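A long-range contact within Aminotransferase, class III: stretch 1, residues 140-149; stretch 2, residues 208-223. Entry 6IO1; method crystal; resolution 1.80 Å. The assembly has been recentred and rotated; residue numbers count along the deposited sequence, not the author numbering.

Stretch 1 (140-149) GQPERVKILS
Stretch 2 (208-223) ELEETIEREGSETIAA

How does the loop of stretch 1 approach its partner? Gly140, at phi 82° and psi 25°, ends a helix in a Schellman motif, and a type I turn runs from Gln141 to Arg144. Gln141 (chi1 m, chi2 t) reaches Glu219 through one water, which donates from 2.8 Å to Gln141 OE1 and from 2.8 Å to Glu219 O. Within the turn, Glu143 O receives a CA-H...O contact from Thr220 CA at 3.5 Å.

What does the buried Arg144 hold? Its side chain is extended, all t, at phi -88° and psi 83°. Arg144 NE donates to Ile221 O at 2.9 Å, with an N-H...O angle of 166°, near the guanidinium plane, while Ser218 O and Glu219 CA lie over one face. Arg144 NH2 also binds Gln141 OE1 at 3.1 Å, so the same oxygen serves arginine and water.

How do the strands pair, and where does Lys146 reach? Strands 146-149 and 221-223 pair through parallel bridges, though their N-to-C directions differ by 58°. Lys146 pairs with Ile221, CA atoms 4.4 Å apart: Lys146 N donates to Thr220 O at 2.9 Å, and Ala222 N to Lys146 O at 2.8 Å. With chi1 m and the rest t, the lysine carries NZ to the C-terminal end of helix 208-216, where Lys146 NZ forms a salt bridge with Glu216 OE1 (chi1 m, chi2 m) at 2.8 Å.

What changes beyond Lys146? A beta bulge shifts the register by one, pairing Ile147 with Ala223 at a CA separation of 5.2 Å, their side chains on the face opposite Lys146 and Ile221. Ile147 (m, m) brings CD1 to 4.2 Å from Ala223 CB. Leu148 N then donates almost straight to Ala223 O, at 2.9 Å and 177°. Leu148 (m, t) places CD1 3.8 Å from Ile221 CG2 and 4.0 Å from Leu209 CD1, joining strand to helix.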

ATOM      1  N   GLY B 140      -7.950   0.856 -28.079  1.00 22.43           N
ATOM      2  CA  GLY B 140      -7.727  -0.112 -29.131  1.00 22.36           C
ATOM      3  C   GLY B 140      -6.274  -0.378 -29.443  1.00 22.12           C
ATOM      4  O   GLY B 140      -5.958  -0.793 -30.562  1.00 22.10           O
ATOM      5  N   GLN B 141      -5.376  -0.151 -28.487  1.00 22.09           N
ATOM      6  CA  GLN B 141      -3.943  -0.387 -28.661  1.00 24.48           C
ATOM      7  C   GLN B 141      -3.449  -1.304 -27.547  1.00 23.25           C
ATOM      8  O   GLN B 141      -2.710  -0.876 -26.652  1.00 23.47           O
ATOM      9  CB  GLN B 141      -3.172   0.934 -28.675  1.00 24.87           C
ATOM     10  CG  GLN B 141      -3.520   1.838 -29.849  1.00 24.95           C
ATOM     11  CD  GLN B 141      -2.727   3.130 -29.851  1.00 28.05           C
ATOM     12  OE1 GLN B 141      -1.499   3.118 -29.775  1.00 26.10           O
ATOM     13  NE2 GLN B 141      -3.429   4.255 -29.939  1.00 29.11           N
ATOM     14  N   PRO B 142      -3.853  -2.580 -27.567  1.00 23.86           N
ATOM     15  CA  PRO B 142      -3.466  -3.488 -26.475  1.00 26.66           C
ATOM     16  C   PRO B 142      -1.976  -3.786 -26.409  1.00 28.56           C
ATOM     17  O   PRO B 142      -1.510  -4.267 -25.369  1.00 25.88           O
ATOM     18  CB  PRO B 142      -4.279  -4.758 -26.768  1.00 26.17           C
ATOM     19  CG  PRO B 142      -4.545  -4.706 -28.228  1.00 26.73           C
ATOM     20  CD  PRO B 142      -4.684  -3.254 -28.581  1.00 23.09           C
ATOM     21  N   GLU B 143      -1.214  -3.527 -27.472  1.00 27.35           N
ATOM     22  CA  GLU B 143       0.218  -3.795 -27.466  1.00 26.48           C
ATOM     23  C   GLU B 143       1.031  -2.656 -26.864  1.00 24.43           C
ATOM     24  O   GLU B 143       2.252  -2.793 -26.724  1.00 22.69           O
ATOM     25  CB  GLU B 143       0.718  -4.062 -28.892  1.00 30.16           C
ATOM     26  CG  GLU B 143      -0.064  -5.118 -29.657  1.00 35.32           C
ATOM     27  CD  GLU B 143      -0.060  -6.468 -28.971  1.00 42.34           C
ATOM     28  OE1 GLU B 143       1.036  -6.949 -28.611  1.00 48.33           O
ATOM     29  OE2 GLU B 143      -1.150  -7.052 -28.797  1.00 44.86           O
ATOM     30  N   ARG B 144       0.389  -1.542 -26.515  1.00 23.62           N
ATOM     31  CA  ARG B 144       1.066  -0.377 -25.943  1.00 21.46           C
ATOM     32  C   ARG B 144       1.137  -0.547 -24.427  1.00 19.79           C
ATOM     33  O   ARG B 144       0.316  -0.026 -23.670  1.00 19.36           O
ATOM     34  CB  ARG B 144       0.334   0.899 -26.336  1.00 21.61           C
ATOM     35  CG  ARG B 144       1.169   2.160 -26.251  1.00 20.46           C
ATOM     36  CD  ARG B 144       0.693   3.202 -27.247  1.00 20.07           C
ATOM     37  NE  ARG B 144       1.639   4.307 -27.371  1.00 20.71           N
ATOM     38  CZ  ARG B 144       1.521   5.297 -28.249  1.00 20.76           C
ATOM     39  NH1 ARG B 144       2.436   6.255 -28.296  1.00 20.31           N
ATOM     40  NH2 ARG B 144       0.493   5.327 -29.086  1.00 22.46           N
ATOM     41  N   VAL B 145       2.141  -1.304 -23.978  1.00 20.45           N
ATOM     42  CA  VAL B 145       2.233  -1.658 -22.563  1.00 19.84           C
ATOM     43  C   VAL B 145       3.607  -1.365 -21.968  1.00 19.10           C
ATOM     44  O   VAL B 145       3.765  -1.359 -20.741  1.00 20.73           O
ATOM     45  CB  VAL B 145       1.875  -3.142 -22.354  1.00 20.34           C
ATOM     46  CG1 VAL B 145       0.440  -3.416 -22.784  1.00 22.48           C
ATOM     47  CG2 VAL B 145       2.846  -4.033 -23.114  1.00 20.37           C
ATOM     48  N   LYS B 146       4.607  -1.124 -22.812  1.00 19.93           N
ATOM     49  CA  LYS B 146       5.964  -0.921 -22.314  1.00 17.84           C
ATOM     50  C   LYS B 146       6.067   0.364 -21.499  1.00 17.93           C
ATOM     51  O   LYS B 146       5.458   1.378 -21.836  1.00 18.50           O
ATOM     52  CB  LYS B 146       6.960  -0.886 -23.472  1.00 20.01           C
ATOM     53  CG  LYS B 146       7.023  -2.172 -24.275  1.00 19.37           C
ATOM     54  CD  LYS B 146       8.093  -2.096 -25.351  1.00 21.51           C
ATOM     55  CE  LYS B 146       7.981  -3.258 -26.324  1.00 24.13           C
ATOM     56  NZ  LYS B 146       8.907  -3.103 -27.479  1.00 26.24           N
ATOM     57  N   ILE B 147       6.859   0.329 -20.431  1.00 19.50           N
ATOM     58  CA  ILE B 147       7.037   1.477 -19.550  1.00 17.54           C
ATOM     59  C   ILE B 147       8.499   1.892 -19.580  1.00 17.72           C
ATOM     60  O   ILE B 147       9.389   1.071 -19.325  1.00 18.64           O
ATOM     61  CB  ILE B 147       6.587   1.170 -18.110  1.00 18.10           C
ATOM     62  CG1 ILE B 147       5.104   0.793 -18.085  1.00 19.01           C
ATOM     63  CG2 ILE B 147       6.854   2.364 -17.204  1.00 16.75           C
ATOM     64  CD1 ILE B 147       4.167   1.973 -18.242  1.00 17.13           C
ATOM     65  N   LEU B 148       8.745   3.162 -19.889  1.00 18.03           N
ATOM     66  CA  LEU B 148      10.093   3.709 -19.899  1.00 17.48           C
ATOM     67  C   LEU B 148      10.449   4.233 -18.514  1.00 15.83           C
ATOM     68  O   LEU B 148       9.681   4.990 -17.911  1.00 15.91           O
ATOM     69  CB  LEU B 148      10.221   4.827 -20.935  1.00 17.70           C
ATOM     70  CG  LEU B 148      10.245   4.411 -22.407  1.00 16.62           C
ATOM     71  CD1 LEU B 148      10.122   5.630 -23.308  1.00 17.99           C
ATOM     72  CD2 LEU B 148      11.510   3.629 -22.730  1.00 19.58           C
ATOM     73  N   SER B 149      11.618   3.831 -18.020  1.00 18.19           N
ATOM     74  CA  SER B 149      12.133   4.280 -16.738  1.00 17.78           C
ATOM     75  C   SER B 149      13.628   4.518 -16.898  1.00 19.08           C
ATOM     76  O   SER B 149      14.190   4.340 -17.981  1.00 20.41           O
ATOM     77  CB  SER B 149      11.831   3.270 -15.625  1.00 20.37           C
ATOM     78  OG  SER B 149      12.109   3.822 -14.349  1.00 21.53           O
ATOM     79  N   GLU B 208      19.552   9.499 -26.939  1.00 24.09           N
ATOM     80  CA  GLU B 208      19.353   8.151 -26.420  1.00 24.98           C
ATOM     81  C   GLU B 208      17.871   7.811 -26.310  1.00 23.11           C
ATOM     82  O   GLU B 208      17.454   6.707 -26.683  1.00 23.56           O
ATOM     83  CB  GLU B 208      20.037   8.000 -25.065  1.00 26.95           C
ATOM     84  CG  GLU B 208      19.633   6.735 -24.344  1.00 28.93           C
ATOM     85  CD  GLU B 208      19.965   6.775 -22.882  1.00 31.02           C
ATOM     86  OE1 GLU B 208      20.726   7.678 -22.469  1.00 32.82           O
ATOM     87  OE2 GLU B 208      19.450   5.917 -22.132  1.00 31.15           O
ATOM     88  N   LEU B 209      17.061   8.745 -25.805  1.00 22.38           N
ATOM     89  CA  LEU B 209      15.628   8.488 -25.672  1.00 20.99           C
ATOM     90  C   LEU B 209      14.984   8.238 -27.030  1.00 21.95           C
ATOM     91  O   LEU B 209      14.204   7.291 -27.198  1.00 19.18           O
ATOM     92  CB  LEU B 209      14.946   9.660 -24.962  1.00 20.13           C
ATOM     93  CG  LEU B 209      13.415   9.637 -24.942  1.00 19.00           C
ATOM     94  CD1 LEU B 209      12.899   8.365 -24.285  1.00 18.47           C
ATOM     95  CD2 LEU B 209      12.867  10.868 -24.240  1.00 18.45           C
ATOM     96  N   GLU B 210      15.309   9.075 -28.019  1.00 24.21           N
ATOM     97  CA  GLU B 210      14.722   8.918 -29.345  1.00 24.52           C
ATOM     98  C   GLU B 210      15.113   7.583 -29.969  1.00 24.48           C
ATOM     99  O   GLU B 210      14.270   6.875 -30.534  1.00 24.44           O
ATOM    100  CB  GLU B 210      15.144  10.077 -30.249  1.00 27.54           C
ATOM    101  CG  GLU B 210      14.687  11.447 -29.773  1.00 28.28           C
ATOM    102  CD  GLU B 210      14.114  12.290 -30.893  1.00 38.07           C
ATOM    103  OE1 GLU B 210      13.213  11.800 -31.606  1.00 36.08           O
ATOM    104  OE2 GLU B 210      14.569  13.439 -31.064  1.00 41.31           O
ATOM    105  N   GLU B 211      16.396   7.224 -29.884  1.00 23.83           N
ATOM    106  CA  GLU B 211      16.843   5.972 -30.486  1.00 26.82           C
ATOM    107  C   GLU B 211      16.245   4.764 -29.768  1.00 25.48           C
ATOM    108  O   GLU B 211      15.910   3.758 -30.409  1.00 26.65           O
ATOM    109  CB  GLU B 211      18.369   5.936 -30.525  1.00 31.40           C
ATOM    110  CG  GLU B 211      18.906   7.000 -31.472  1.00 38.00           C
ATOM    111  CD  GLU B 211      20.348   6.796 -31.880  1.00 45.38           C
ATOM    112  OE1 GLU B 211      20.584   6.102 -32.886  1.00 51.16           O
ATOM    113  OE2 GLU B 211      21.240   7.363 -31.216  1.00 48.30           O
ATOM    114  N   THR B 212      16.100   4.836 -28.440  1.00 25.51           N
ATOM    115  CA  THR B 212      15.444   3.748 -27.716  1.00 24.84           C
ATOM    116  C   THR B 212      13.991   3.601 -28.149  1.00 24.91           C
ATOM    117  O   THR B 212      13.505   2.480 -28.362  1.00 26.54           O
ATOM    118  CB  THR B 212      15.535   3.986 -26.209  1.00 26.25           C
ATOM    119  OG1 THR B 212      16.905   3.907 -25.795  1.00 26.35           O
ATOM    120  CG2 THR B 212      14.725   2.937 -25.458  1.00 23.35           C
ATOM    121  N   ILE B 213      13.286   4.726 -28.302  1.00 23.16           N
ATOM    122  CA  ILE B 213      11.897   4.678 -28.750  1.00 23.15           C
ATOM    123  C   ILE B 213      11.809   4.058 -30.136  1.00 24.78           C
ATOM    124  O   ILE B 213      10.935   3.224 -30.408  1.00 25.13           O
ATOM    125  CB  ILE B 213      11.279   6.090 -28.723  1.00 21.17           C
ATOM    126  CG1 ILE B 213      11.088   6.565 -27.283  1.00 20.27           C
ATOM    127  CG2 ILE B 213       9.959   6.111 -29.474  1.00 23.01           C
ATOM    128  CD1 ILE B 213      10.636   8.006 -27.178  1.00 20.66           C
ATOM    129  N   GLU B 214      12.718   4.445 -31.033  1.00 24.64           N
ATOM    130  CA  GLU B 214      12.725   3.868 -32.374  1.00 28.37           C
ATOM    131  C   GLU B 214      12.991   2.364 -32.345  1.00 27.90           C
ATOM    132  O   GLU B 214      12.353   1.606 -33.084  1.00 27.97           O
ATOM    133  CB  GLU B 214      13.746   4.591 -33.253  1.00 31.72           C
ATOM    134  CG  GLU B 214      13.284   5.970 -33.704  1.00 36.49           C
ATOM    135  CD  GLU B 214      11.881   5.956 -34.285  1.00 39.25           C
ATOM    136  OE1 GLU B 214      11.716   5.500 -35.435  1.00 44.57           O
ATOM    137  OE2 GLU B 214      10.941   6.397 -33.589  1.00 40.58           O
ATOM    138  N   ARG B 215      13.938   1.911 -31.518  1.00 27.15           N
ATOM    139  CA  ARG B 215      14.226   0.477 -31.439  1.00 30.32           C
ATOM    140  C   ARG B 215      13.021  -0.302 -30.952  1.00 28.34           C
ATOM    141  O   ARG B 215      12.635  -1.322 -31.541  1.00 30.70           O
ATOM    142  CB  ARG B 215      15.384   0.220 -30.495  1.00 31.93           C
ATOM    143  CG  ARG B 215      15.911  -1.171 -30.511  1.00 38.52           C
ATOM    144  CD  ARG B 215      16.860  -1.260 -29.336  1.00 42.49           C
ATOM    145  NE  ARG B 215      16.246  -1.154 -28.002  1.00 43.62           N
ATOM    146  CZ  ARG B 215      16.832  -0.631 -26.915  1.00 43.81           C
ATOM    147  NH1 ARG B 215      18.066  -0.130 -26.955  1.00 47.19           N
ATOM    148  NH2 ARG B 215      16.174  -0.606 -25.764  1.00 37.30           N
ATOM    149  N   GLU B 216      12.485   0.118 -29.808  1.00 29.38           N
ATOM    150  CA  GLU B 216      11.310  -0.554 -29.194  1.00 27.21           C
ATOM    151  C   GLU B 216      10.075  -0.411 -30.091  1.00 25.87           C
ATOM    152  O   GLU B 216       9.306  -1.386 -30.194  1.00 25.97           O
ATOM    153  CB  GLU B 216      11.042   0.037 -27.808  1.00 25.98           C
ATOM    154  CG  GLU B 216      12.155  -0.233 -26.813  1.00 28.70           C
ATOM    155  CD  GLU B 216      12.434  -1.704 -26.558  1.00 31.47           C
ATOM    156  OE1 GLU B 216      11.570  -2.536 -26.900  1.00 29.06           O
ATOM    157  OE2 GLU B 216      13.514  -2.014 -26.020  1.00 33.08           O
ATOM    158  N   GLY B 217       9.926   0.745 -30.746  1.00 27.21           N
ATOM    159  CA  GLY B 217       8.714   1.052 -31.469  1.00 25.72           C
ATOM    160  C   GLY B 217       7.783   1.875 -30.610  1.00 25.76           C
ATOM    161  O   GLY B 217       7.314   1.403 -29.570  1.00 24.83           O
ATOM    162  N   SER B 218       7.522   3.115 -31.029  1.00 23.21           N
ATOM    163  CA  SER B 218       6.727   4.028 -30.213  1.00 22.44           C
ATOM    164  C   SER B 218       5.329   3.486 -29.952  1.00 23.27           C
ATOM    165  O   SER B 218       4.746   3.759 -28.896  1.00 23.46           O
ATOM    166  CB  SER B 218       6.648   5.398 -30.886  1.00 22.74           C
ATOM    167  OG  SER B 218       5.756   5.375 -31.986  1.00 23.49           O
ATOM    168  N   GLU B 219       4.776   2.718 -30.893  1.00 22.87           N
ATOM    169  CA  GLU B 219       3.422   2.199 -30.737  1.00 23.17           C
ATOM    170  C   GLU B 219       3.310   1.151 -29.638  1.00 22.40           C
ATOM    171  O   GLU B 219       2.187   0.772 -29.285  1.00 25.30           O
ATOM    172  CB  GLU B 219       2.923   1.613 -32.061  1.00 25.87           C
ATOM    173  CG  GLU B 219       3.590   0.310 -32.486  1.00 30.39           C
ATOM    174  CD  GLU B 219       4.966   0.515 -33.094  1.00 32.32           C
ATOM    175  OE1 GLU B 219       5.680  -0.491 -33.292  1.00 35.22           O
ATOM    176  OE2 GLU B 219       5.333   1.676 -33.373  1.00 31.26           O
ATOM    177  N   THR B 220       4.428   0.666 -29.102  1.00 22.29           N
ATOM    178  CA  THR B 220       4.418  -0.316 -28.026  1.00 21.53           C
ATOM    179  C   THR B 220       4.699   0.288 -26.655  1.00 19.08           C
ATOM    180  O   THR B 220       4.674  -0.440 -25.660  1.00 20.61           O
ATOM    181  CB  THR B 220       5.437  -1.425 -28.311  1.00 22.15           C
ATOM    182  OG1 THR B 220       6.763  -0.881 -28.267  1.00 23.46           O
ATOM    183  CG2 THR B 220       5.193  -2.037 -29.682  1.00 23.40           C
ATOM    184  N   ILE B 221       4.953   1.592 -26.574  1.00 19.44           N
ATOM    185  CA  ILE B 221       5.352   2.243 -25.329  1.00 18.82           C
ATOM    186  C   ILE B 221       4.157   3.015 -24.781  1.00 16.67           C
ATOM    187  O   ILE B 221       3.718   4.006 -25.372  1.00 19.41           O
ATOM    188  CB  ILE B 221       6.564   3.161 -25.536  1.00 16.71           C
ATOM    189  CG1 ILE B 221       7.741   2.364 -26.101  1.00 18.27           C
ATOM    190  CG2 ILE B 221       6.949   3.830 -24.227  1.00 16.80           C
ATOM    191  CD1 ILE B 221       8.970   3.200 -26.376  1.00 21.56           C
ATOM    192  N   ALA B 222       3.635   2.557 -23.642  1.00 16.74           N
ATOM    193  CA  ALA B 222       2.491   3.206 -23.014  1.00 16.41           C
ATOM    194  C   ALA B 222       2.876   4.530 -22.364  1.00 17.42           C
ATOM    195  O   ALA B 222       2.180   5.538 -22.536  1.00 17.12           O
ATOM    196  CB  ALA B 222       1.862   2.269 -21.984  1.00 16.62           C
ATOM    197  N   ALA B 223       3.980   4.560 -21.617  1.00 14.09           N
ATOM    198  CA  ALA B 223       4.290   5.758 -20.846  1.00 14.49           C
ATOM    199  C   ALA B 223       5.759   5.783 -20.442  1.00 15.42           C
ATOM    200  O   ALA B 223       6.488   4.796 -20.570  1.00 16.44           O
ATOM    201  CB  ALA B 223       3.400   5.856 -19.602  1.00 16.51           C
TER
HETATM  202  O   HOH W   1      -0.356   0.654 -30.494  1.00 36.07           O